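Side-chain contacts in uncharacterized protein, toxin (PDB 4LTT), which is a toxin of a bacterial toxin-antitoxin system, of the RelE family and YafQ subfamily, and probably acts as a ribonuclease that cleaves messenger RNA: residues N20-S25 with H60-V65; E29-L34 with D74-L79. All blocks are in the same frame, centred on the assembly; numbering follows the deposited sequence.

Interaction 1 (N20-S25 with H60-V65); sequences NGFDDS and HIKPDV
The apolar part of this contact is built round one aromatic ring, that of Phe22, which meets Ile61 and Val65 through its far end. Phe22 CZ lies 4.2 Å from Ile61 CG2, a methyl that sits at the ring edge, near the ring plane, while Phe22 CE1 approaches Val65 CG1 at 4.1 Å from an oblique direction. With CG anti to the backbone N (chi1 179°), the ring reaches inward from its loop. Asp24 N lies over one ring face, offset toward the rim, and Leu17, Leu27 and Leu81 also touch the ring, so the loop is fastened into the hydrophobic interior.

The polar part lies nearer the surface. The ammonium group of Lys62 comes up to the ring edge, NZ 4.4 Å from Phe22 CD1, and donates to a water at 2.7 Å; the same water accepts from Asp23 N, bridging the two loops. Asp23 in turn folds back on its own chain, Asp23 OD1 accepting from Ser25 N at 3.0 Å, nearly along its own C-O direction.

In 60-65, Val65 O accepts from both Ile61 N and Lys62 N, so that two residues face one, and all three point their CB toward loop 20-25. The contact thus joins a classic beta bulge, closed by a type I turn, to a helix-helix connection that starts with a Schellman motif at Gly21 and continues into an Asx turn at Asp23.

Interaction 2 (E29-L34 with D74-L79); sequences EVILTL and DELILL
Helix 29-34 packs over strand 75-79 with the two segments running roughly antiparallel, 145° between their N-to-C directions, and with the short axes 10.1 Å apart at their closest. The backbones come nearest at Leu34 and Leu76, whose CA atoms are 7.4 Å apart. Within the helix, the amides of Thr33 and Leu34 bond to the carbonyls of Glu29 and Val30, one turn back, and the meeting with the strand is left to aliphatic side chains.

Two residues from each element do the work. Leu76 and Leu78, two positions apart on the strand, both direct their CB toward the helix. Leu76 has CG anti to its own amide nitrogen (chi1 173°), and its CD2 methyl comes up against the helix backbone between Ile31 and Leu34. Leu76 CD2 lies 3.7 Å from Leu34 CB and 3.9 Å from Ile31 O, with Ile31 CG2 a looser neighbour at 4.3 Å. Leu34 therefore meets the strand at the root of its side chain, through CB. Farther along the strand, Leu78 CD1 meets the other branch of Ile31, 3.6 Å from Ile31 CD1 and 3.9 Å from Ile31 CG1. The two branches of Ile31 are thus divided between the leucines: CG2 serves Leu76, and the longer arm serves Leu78.

Around this pair the packing continues onto both neighbouring strands. Leu4 of strand 3-6 touches Ile31 and Leu76, and Tyr69 of strand 65-72 touches Leu34, Leu76 and Leu78. Helix 25-35 is thereby seated over the middle of three adjoining strands, parallel strand 3-6 to one side of 75-82 and antiparallel strand 65-72 to the other.

Overall arrangement
Both contacts fasten helix 25-35 and its approach to the body of the fold, but at different depths. Interaction 2 is wholly buried and purely aliphatic, helix against sheet; interaction 1, about 16 Å away between centres, is partly buried and adds an aromatic ring, a lysine and a bridging water where two loops meet near the surface. They touch through Ile61 CD1 and Val30 CG2, 3.9 Å apart, so the bulge packs on the same helix that covers the sheet. Strand 75-82 also links them, its Leu81 touching Phe22 and Val65. Of the residues that bind copper in another structure of this toxin, Glu58 has its side chain about 9 Å from that of Ile61, His84 about 10 Å from that of Val65.

Interaction 1 (N20-S25 with H60-V65)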
ATOM      1  N   ASN A  20      14.304   5.883   7.380  1.00  9.35           N
ATOM      2  CA  ASN A  20      15.230   5.490   6.356  1.00 10.76           C
ATOM      3  C   ASN A  20      15.183   6.393   5.134  1.00  9.73           C
ATOM      4  O   ASN A  20      15.631   5.989   4.070  1.00 12.65           O
ATOM      5  CB  ASN A  20      14.968   4.023   5.948  1.00 12.88           C
ATOM      6  CG  ASN A  20      15.254   3.006   7.071  1.00 15.06           C
ATOM      7  OD1 ASN A  20      16.166   3.219   7.851  1.00 16.98           O
ATOM      8  ND2 ASN A  20      14.598   1.849   7.039  1.00 17.53           N
ATOM      9  N   GLY A  21      14.620   7.583   5.262  1.00  9.51           N
ATOM     10  CA  GLY A  21      14.695   8.544   4.198  1.00 10.95           C
ATOM     11  C   GLY A  21      13.543   8.550   3.209  1.00  9.19           C
ATOM     12  O   GLY A  21      13.623   9.191   2.201  1.00  9.65           O
ATOM     13  N   PHE A  22      12.492   7.783   3.452  1.00  9.01           N
ATOM     14  CA  PHE A  22      11.373   7.701   2.461  1.00  8.00           C
ATOM     15  C   PHE A  22      10.677   9.049   2.304  1.00  7.68           C
ATOM     16  O   PHE A  22      10.387   9.739   3.289  1.00  8.39           O
ATOM     17  CB  PHE A  22      10.407   6.705   3.039  1.00  8.55           C
ATOM     18  CG  PHE A  22       9.148   6.474   2.193  1.00  7.76           C
ATOM     19  CD1 PHE A  22       9.271   5.930   0.935  1.00  8.99           C
ATOM     20  CD2 PHE A  22       7.903   6.810   2.663  1.00  8.62           C
ATOM     21  CE1 PHE A  22       8.123   5.665   0.170  1.00  8.67           C
ATOM     22  CE2 PHE A  22       6.776   6.542   1.910  1.00  7.77           C
ATOM     23  CZ  PHE A  22       6.884   5.955   0.704  1.00  8.86           C
ATOM     24  N   ASP A  23      10.446   9.381   1.037  1.00  8.06           N
ATOM     25  CA  ASP A  23       9.674  10.534   0.627  1.00  8.62           C
ATOM     26  C   ASP A  23       8.238  10.054   0.294  1.00  8.89           C
ATOM     27  O   ASP A  23       8.105   9.297  -0.665  1.00  9.95           O
ATOM     28  CB  ASP A  23      10.373  11.180  -0.580  1.00 10.48           C
ATOM     29  CG  ASP A  23       9.634  12.382  -1.137  1.00 14.89           C
ATOM     30  OD1 ASP A  23       8.448  12.560  -0.986  1.00 14.86           O
ATOM     31  OD2 ASP A  23      10.275  13.195  -1.897  1.00 22.24           O
ATOM     32  N   ASP A  24       7.240  10.487   1.006  1.00  7.96           N
ATOM     33  CA  ASP A  24       5.887   9.984   0.818  1.00  8.24           C
ATOM     34  C   ASP A  24       5.047  10.717  -0.195  1.00  8.50           C
ATOM     35  O   ASP A  24       3.824  10.501  -0.273  1.00  8.10           O
ATOM     36  CB  ASP A  24       5.187   9.939   2.195  1.00 10.34           C
ATOM     37  CG  ASP A  24       4.870  11.285   2.755  1.00 10.55           C
ATOM     38  OD1 ASP A  24       5.310  12.296   2.158  1.00 11.84           O
ATOM     39  OD2 ASP A  24       4.161  11.343   3.784  1.00 12.92           O
ATOM     40  N   SER A  25       5.645  11.547  -1.054  1.00  7.85           N
ATOM     41  CA  SER A  25       4.827  12.349  -1.952  1.00  8.97           C
ATOM     42  C   SER A  25       4.072  11.506  -2.963  1.00  7.94           C
ATOM     43  O   SER A  25       2.863  11.717  -3.187  1.00  8.00           O
ATOM     44  CB  SER A  25       5.637  13.444  -2.549  1.00 10.86           C
ATOM     45  OG  SER A  25       6.515  12.950  -3.429  1.00 16.50           O
ATOM     46  N   HIS A  60       3.189  -0.789  -6.503  1.00  7.97           N
ATOM     47  CA  HIS A  60       4.623  -0.440  -6.239  1.00  8.48           C
ATOM     48  C   HIS A  60       4.788   1.039  -6.136  1.00  8.92           C
ATOM     49  O   HIS A  60       4.602   1.743  -7.152  1.00 12.52           O
ATOM     50  CB  HIS A  60       5.457  -0.802  -7.424  1.00 12.93           C
ATOM     51  CG  HIS A  60       5.841  -2.191  -7.510  1.00 19.66           C
ATOM     52  ND1 HIS A  60       4.998  -3.170  -7.574  1.00 18.07           N
ATOM     53  CD2 HIS A  60       7.111  -2.734  -7.709  1.00 23.87           C
ATOM     54  CE1 HIS A  60       5.682  -4.329  -7.754  1.00 22.29           C
ATOM     55  NE2 HIS A  60       6.966  -4.026  -7.816  1.00 22.46           N
ATOM     56  N   ILE A  61       5.123   1.518  -4.987  1.00  8.20           N
ATOM     57  CA  ILE A  61       5.441   2.963  -4.786  1.00 10.30           C
ATOM     58  C   ILE A  61       6.853   3.282  -5.293  1.00 11.30           C
ATOM     59  O   ILE A  61       7.067   4.315  -5.957  1.00 16.12           O
ATOM     60  CB  ILE A  61       5.229   3.332  -3.335  1.00  9.29           C
ATOM     61  CG1 ILE A  61       3.853   2.920  -2.813  1.00  8.76           C
ATOM     62  CG2 ILE A  61       5.483   4.853  -3.089  1.00 10.82           C
ATOM     63  CD1 ILE A  61       2.644   3.506  -3.499  1.00  9.60           C
ATOM     64  N   LYS A  62       7.776   2.380  -4.999  1.00 10.43           N
ATOM     65  CA  LYS A  62       9.154   2.390  -5.485  1.00 12.21           C
ATOM     66  C   LYS A  62       9.459   0.892  -5.724  1.00 14.62           C
ATOM     67  O   LYS A  62       8.806   0.027  -5.232  1.00 14.50           O
ATOM     68  CB  LYS A  62      10.192   2.965  -4.460  1.00 14.32           C
ATOM     69  CG  LYS A  62       9.759   4.269  -3.857  1.00 16.62           C
ATOM     70  CD  LYS A  62      10.965   5.111  -3.476  1.00 23.85           C
ATOM     71  CE  LYS A  62      12.121   4.481  -2.750  1.00 27.65           C
ATOM     72  NZ  LYS A  62      12.708   5.482  -1.778  1.00 28.19           N
ATOM     73  N   PRO A  63      10.593   0.601  -6.397  1.00 18.99           N
ATOM     74  CA  PRO A  63      10.879  -0.831  -6.582  1.00 20.66           C
ATOM     75  C   PRO A  63      10.935  -1.685  -5.260  1.00 19.03           C
ATOM     76  O   PRO A  63      10.440  -2.853  -5.238  1.00 24.43           O
ATOM     77  CB  PRO A  63      12.212  -0.820  -7.382  1.00 24.02           C
ATOM     78  CG  PRO A  63      12.282   0.518  -8.011  1.00 22.24           C
ATOM     79  CD  PRO A  63      11.512   1.475  -7.152  1.00 21.35           C
ATOM     80  N   ASP A  64      11.450  -1.123  -4.163  1.00 14.65           N
ATOM     81  CA  ASP A  64      11.471  -1.857  -2.904  1.00 15.70           C
ATOM     82  C   ASP A  64      10.440  -1.370  -1.920  1.00 11.29           C
ATOM     83  O   ASP A  64      10.570  -1.636  -0.731  1.00 11.13           O
ATOM     84  CB  ASP A  64      12.843  -1.761  -2.245  1.00 20.12           C
ATOM     85  CG  ASP A  64      13.877  -2.574  -2.947  1.00 25.27           C
ATOM     86  OD1 ASP A  64      13.517  -3.598  -3.562  1.00 29.34           O
ATOM     87  OD2 ASP A  64      15.058  -2.219  -2.787  1.00 30.95           O
ATOM     88  N   VAL A  65       9.453  -0.588  -2.389  1.00  9.14           N
ATOM     89  CA  VAL A  65       8.394  -0.119  -1.484  1.00  8.59           C
ATOM     90  C   VAL A  65       7.023  -0.463  -2.106  1.00  7.52           C
ATOM     91  O   VAL A  65       6.617   0.208  -3.066  1.00  7.95           O
ATOM     92  CB  VAL A  65       8.500   1.373  -1.172  1.00  8.79           C
ATOM     93  CG1 VAL A  65       7.385   1.678  -0.170  1.00 10.83           C
ATOM     94  CG2 VAL A  65       9.809   1.708  -0.499  1.00 10.12           C
TER
HETATM   95  O   HOH W   1      11.830   7.970  -1.186  1.00 14.32           O

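Interaction 2 (E29-L34 with D74-L79)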
ATOM      1  N   GLU A  29      -0.177  10.691  -3.332  1.00  5.99           N
ATOM      2  CA  GLU A  29      -0.936  10.772  -4.559  1.00  6.51           C
ATOM      3  C   GLU A  29      -1.632   9.474  -4.905  1.00  6.15           C
ATOM      4  O   GLU A  29      -2.797   9.458  -5.350  1.00  6.33           O
ATOM      5  CB  GLU A  29      -0.015  11.170  -5.701  1.00  7.95           C
ATOM      6  CG  GLU A  29      -0.652  11.386  -7.057  1.00 10.02           C
ATOM      7  CD  GLU A  29       0.440  11.441  -8.109  1.00 10.99           C
ATOM      8  OE1 GLU A  29       1.105  10.413  -8.376  1.00 15.76           O
ATOM      9  OE2 GLU A  29       0.703  12.488  -8.625  1.00 11.17           O
ATOM     10  N   VAL A  30      -0.932   8.359  -4.715  1.00  6.00           N
ATOM     11  CA  VAL A  30      -1.527   7.012  -4.938  1.00  6.72           C
ATOM     12  C   VAL A  30      -2.729   6.788  -3.989  1.00  6.14           C
ATOM     13  O   VAL A  30      -3.791   6.325  -4.437  1.00  6.20           O
ATOM     14  CB  VAL A  30      -0.484   5.927  -4.718  1.00  7.76           C
ATOM     15  CG1 VAL A  30      -1.147   4.500  -4.574  1.00  8.66           C
ATOM     16  CG2 VAL A  30       0.582   5.961  -5.799  1.00  9.29           C
ATOM     17  N   ILE A  31      -2.559   7.159  -2.708  1.00  6.08           N
ATOM     18  CA  ILE A  31      -3.629   6.967  -1.770  1.00  6.28           C
ATOM     19  C   ILE A  31      -4.851   7.759  -2.211  1.00  5.82           C
ATOM     20  O   ILE A  31      -5.987   7.247  -2.159  1.00  6.18           O
ATOM     21  CB  ILE A  31      -3.170   7.329  -0.336  1.00  6.70           C
ATOM     22  CG1 ILE A  31      -2.229   6.235   0.190  1.00  7.31           C
ATOM     23  CG2 ILE A  31      -4.374   7.511   0.586  1.00  7.58           C
ATOM     24  CD1 ILE A  31      -1.482   6.649   1.407  1.00  7.86           C
ATOM     25  N   LEU A  32      -4.657   9.017  -2.636  1.00  5.77           N
ATOM     26  CA  LEU A  32      -5.813   9.797  -3.032  1.00  6.35           C
ATOM     27  C   LEU A  32      -6.519   9.153  -4.240  1.00  6.46           C
ATOM     28  O   LEU A  32      -7.771   9.085  -4.288  1.00  7.09           O
ATOM     29  CB  LEU A  32      -5.364  11.232  -3.343  1.00  7.08           C
ATOM     30  CG  LEU A  32      -6.532  12.149  -3.817  1.00  7.51           C
ATOM     31  CD1 LEU A  32      -7.586  12.308  -2.753  1.00  8.25           C
ATOM     32  CD2 LEU A  32      -5.956  13.498  -4.287  1.00  9.51           C
ATOM     33  N   THR A  33      -5.741   8.705  -5.217  1.00  6.25           N
ATOM     34  CA  THR A  33      -6.305   8.048  -6.387  1.00  6.88           C
ATOM     35  C   THR A  33      -7.136   6.817  -5.985  1.00  6.07           C
ATOM     36  O   THR A  33      -8.238   6.656  -6.478  1.00  6.41           O
ATOM     37  CB  THR A  33      -5.172   7.628  -7.329  1.00  7.41           C
ATOM     38  OG1 THR A  33      -4.478   8.837  -7.716  1.00  9.82           O
ATOM     39  CG2 THR A  33      -5.657   6.946  -8.574  1.00  8.92           C
ATOM     40  N   LEU A  34      -6.577   5.985  -5.118  1.00  5.50           N
ATOM     41  CA  LEU A  34      -7.308   4.814  -4.636  1.00  6.25           C
ATOM     42  C   LEU A  34      -8.551   5.199  -3.856  1.00  6.33           C
ATOM     43  O   LEU A  34      -9.599   4.546  -4.027  1.00  6.76           O
ATOM     44  CB  LEU A  34      -6.389   3.983  -3.744  1.00  6.23           C
ATOM     45  CG  LEU A  34      -5.205   3.257  -4.472  1.00  6.11           C
ATOM     46  CD1 LEU A  34      -4.284   2.555  -3.488  1.00  6.27           C
ATOM     47  CD2 LEU A  34      -5.705   2.284  -5.547  1.00  6.73           C
ATOM     48  N   ASP A  74     -16.675   0.766   2.228  1.00 12.68           N
ATOM     49  CA  ASP A  74     -16.453   2.213   2.254  1.00 10.38           C
ATOM     50  C   ASP A  74     -15.148   2.675   2.868  1.00  8.38           C
ATOM     51  O   ASP A  74     -15.012   3.882   3.112  1.00  8.88           O
ATOM     52  CB  ASP A  74     -17.620   3.006   2.827  1.00 13.71           C
ATOM     53  CG  ASP A  74     -17.794   4.367   2.100  1.00 14.90           C
ATOM     54  OD1 ASP A  74     -17.648   4.450   0.880  1.00 17.31           O
ATOM     55  OD2 ASP A  74     -18.101   5.387   2.794  1.00 19.22           O
ATOM     56  N   GLU A  75     -14.215   1.758   3.056  1.00  7.50           N
ATOM     57  CA  GLU A  75     -12.869   2.102   3.511  1.00  7.13           C
ATOM     58  C   GLU A  75     -11.833   1.727   2.501  1.00  6.81           C
ATOM     59  O   GLU A  75     -11.963   0.691   1.792  1.00  6.90           O
ATOM     60  CB  GLU A  75     -12.550   1.402   4.856  1.00  8.72           C
ATOM     61  CG  GLU A  75     -13.412   1.831   6.025  1.00 10.61           C
ATOM     62  CD  GLU A  75     -12.914   1.146   7.297  1.00 13.32           C
ATOM     63  OE1 GLU A  75     -12.481  -0.022   7.300  1.00 14.62           O
ATOM     64  OE2 GLU A  75     -12.888   1.874   8.345  1.00 18.67           O
ATOM     65  N   LEU A  76     -10.753   2.518   2.481  1.00  6.19           N
ATOM     66  CA  LEU A  76      -9.512   2.088   1.910  1.00  5.65           C
ATOM     67  C   LEU A  76      -8.609   1.682   3.052  1.00  5.06           C
ATOM     68  O   LEU A  76      -8.259   2.528   3.885  1.00  6.08           O
ATOM     69  CB  LEU A  76      -8.870   3.248   1.114  1.00  6.10           C
ATOM     70  CG  LEU A  76      -7.440   2.887   0.611  1.00  5.99           C
ATOM     71  CD1 LEU A  76      -7.467   1.736  -0.363  1.00  7.42           C
ATOM     72  CD2 LEU A  76      -6.860   4.065  -0.053  1.00  6.86           C
ATOM     73  N   ILE A  77      -8.345   0.392   3.168  1.00  5.86           N
ATOM     74  CA  ILE A  77      -7.516  -0.176   4.235  1.00  5.95           C
ATOM     75  C   ILE A  77      -6.093  -0.218   3.758  1.00  5.53           C
ATOM     76  O   ILE A  77      -5.803  -0.892   2.758  1.00  6.23           O
ATOM     77  CB  ILE A  77      -8.023  -1.578   4.608  1.00  7.11           C
ATOM     78  CG1 ILE A  77      -9.459  -1.568   5.129  1.00  8.50           C
ATOM     79  CG2 ILE A  77      -7.113  -2.165   5.698  1.00  7.67           C
ATOM     80  CD1 ILE A  77     -10.117  -2.955   5.045  1.00 11.81           C
ATOM     81  N   LEU A  78      -5.186   0.410   4.492  1.00  5.40           N
ATOM     82  CA  LEU A  78      -3.777   0.301   4.212  1.00  5.70           C
ATOM     83  C   LEU A  78      -3.132  -0.639   5.175  1.00  5.61           C
ATOM     84  O   LEU A  78      -3.227  -0.446   6.380  1.00  6.49           O
ATOM     85  CB  LEU A  78      -3.104   1.676   4.293  1.00  6.84           C
ATOM     86  CG  LEU A  78      -3.750   2.760   3.386  1.00  7.29           C
ATOM     87  CD1 LEU A  78      -2.826   3.967   3.321  1.00  9.73           C
ATOM     88  CD2 LEU A  78      -3.937   2.248   1.933  1.00  8.25           C
ATOM     89  N   LEU A  79      -2.618  -1.756   4.636  1.00  5.91           N
ATOM     90  CA  LEU A  79      -2.126  -2.865   5.432  1.00  5.87           C
ATOM     91  C   LEU A  79      -0.616  -2.860   5.677  1.00  6.59           C
ATOM     92  O   LEU A  79      -0.168  -3.027   6.826  1.00  7.77           O
ATOM     93  CB  LEU A  79      -2.567  -4.183   4.794  1.00  7.07           C
ATOM     94  CG  LEU A  79      -2.289  -5.413   5.658  1.00  8.09           C
ATOM     95  CD1 LEU A  79      -3.277  -5.385   6.778  1.00 11.59           C
ATOM     96  CD2 LEU A  79      -2.432  -6.729   4.859  1.00 10.16           C
TER